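Local coordinates for tellurite resistance protein of COG3793 (Nostoc punctiforme, PDB 2OU3) that is of uncertain function but binds zinc ions and is probably linked to tellurite resistance, at residues W66-E69 with D70-T73. Residues are numbered along the deposited sequence; the frame is centred on the assembly and turned at random.
Sequences WVIE and DLKT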
# COMPACT_ATOMS: atom_id res chain seq x y z
N TRP A 66 -9.11 -4.41 -18.82
CA TRP A 66 -10.45 -4.97 -18.86
C TRP A 66 -11.10 -5.06 -17.47
O TRP A 66 -12.31 -4.90 -17.35
CB TRP A 66 -10.53 -6.33 -19.58
CG TRP A 66 -10.08 -7.57 -18.80
CD1 TRP A 66 -8.89 -8.25 -18.96
CD2 TRP A 66 -10.85 -8.33 -17.85
NE1 TRP A 66 -8.87 -9.34 -18.14
CE2 TRP A 66 -10.05 -9.42 -17.45
CE3 TRP A 66 -12.12 -8.18 -17.29
CZ2 TRP A 66 -10.47 -10.34 -16.51
CZ3 TRP A 66 -12.55 -9.11 -16.36
CH2 TRP A 66 -11.73 -10.17 -15.97
N VAL A 67 -10.30 -5.37 -16.44
CA VAL A 67 -10.86 -5.58 -15.12
C VAL A 67 -11.50 -4.29 -14.63
O VAL A 67 -12.61 -4.30 -14.12
CB VAL A 67 -9.79 -6.07 -14.13
CG1 VAL A 67 -10.36 -6.20 -12.63
CG2 VAL A 67 -9.22 -7.39 -14.60
N ILE A 68 -10.81 -3.17 -14.80
CA ILE A 68 -11.33 -1.88 -14.35
C ILE A 68 -12.49 -1.39 -15.22
O ILE A 68 -13.52 -0.93 -14.70
CB ILE A 68 -10.20 -0.80 -14.28
CG1 ILE A 68 -9.07 -1.27 -13.37
CG2 ILE A 68 -10.77 0.55 -13.80
CD1 ILE A 68 -9.45 -1.64 -11.93
N GLU A 69 -12.36 -1.52 -16.53
CA GLU A 69 -13.46 -1.12 -17.40
C GLU A 69 -14.75 -1.88 -17.08
O GLU A 69 -15.85 -1.32 -17.03
CB GLU A 69 -13.08 -1.36 -18.85
CG GLU A 69 -11.94 -0.47 -19.29
CD GLU A 69 -12.33 1.00 -19.40
OE1 GLU A 69 -13.52 1.37 -19.21
OE2 GLU A 69 -11.40 1.80 -19.66
N ASP A 70 -14.59 -3.17 -16.81
CA ASP A 70 -15.74 -4.03 -16.49
C ASP A 70 -16.32 -3.73 -15.07
O ASP A 70 -17.54 -3.80 -14.87
CB ASP A 70 -15.31 -5.50 -16.65
CG ASP A 70 -16.40 -6.47 -16.37
OD1 ASP A 70 -17.21 -6.71 -17.28
OD2 ASP A 70 -16.39 -7.06 -15.27
N LEU A 71 -15.48 -3.37 -14.11
CA LEU A 71 -15.97 -2.91 -12.80
C LEU A 71 -16.74 -1.59 -12.91
O LEU A 71 -17.71 -1.37 -12.18
CB LEU A 71 -14.82 -2.75 -11.78
CG LEU A 71 -14.16 -4.01 -11.24
CD1 LEU A 71 -12.91 -3.71 -10.38
CD2 LEU A 71 -15.16 -4.83 -10.47
N LYS A 72 -16.28 -0.70 -13.79
CA LYS A 72 -16.97 0.59 -13.99
C LYS A 72 -18.44 0.43 -14.34
O LYS A 72 -19.27 1.17 -13.82
CB LYS A 72 -16.28 1.45 -15.06
CG LYS A 72 -14.97 2.06 -14.55
CD LYS A 72 -14.46 3.22 -15.38
CE LYS A 72 -13.35 2.83 -16.33
NZ LYS A 72 -12.28 3.89 -16.42
N THR A 73 -18.76 -0.55 -15.18
CA THR A 73 -20.14 -0.81 -15.63
C THR A 73 -20.87 -1.85 -14.77
O THR A 73 -22.07 -2.10 -14.95
CB THR A 73 -20.12 -1.30 -17.09
OG1 THR A 73 -19.37 -2.53 -17.18
CG2 THR A 73 -19.47 -0.24 -18.00
O HOH W 1 -14.11 -6.78 -13.64
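Glu69 and Lys72 run side by side in the same direction from one turn of helix 65-73. Glu69 bends at chi2 (-70°), which swings its carboxylate alongside the end of the lysine: OE1 lies 3.2 Å from Lys72 CE, while the salt bridge from OE2 to Lys72 NZ is long, at 4.0 Å. Ile5 of the second subunit packs on both residues. Leu71 takes the buried side, its CD1 4.2 Å from Val67 CG1 and 4.3 Å from Ile68 CD1, so that one methyl meets both neighbours at van der Waals distance. Val67 also sends CG2 over the centre of the neighbouring Trp66 ring, whose edge meets Asp70 CB near the ring plane through CE3. With CG anti to the backbone N (chi1 -179°), the Asp70 carboxylate is placed where OD2 accepts a hydrogen bond from a water; the same water donates to Val67 O, which already receives Leu71 N at 3.0 Å. Lys34 pairs with that OD2 as well, so both a charge and a water hold it. Backbone bonds from Asp70 N to Trp66 O and Lys72 N to Ile68 O complete the i to i+4 ladder of an amphipathic alpha-helix, laid with its apolar side against helices 26-41 and 48-60 of this all-helical TerB-family protein.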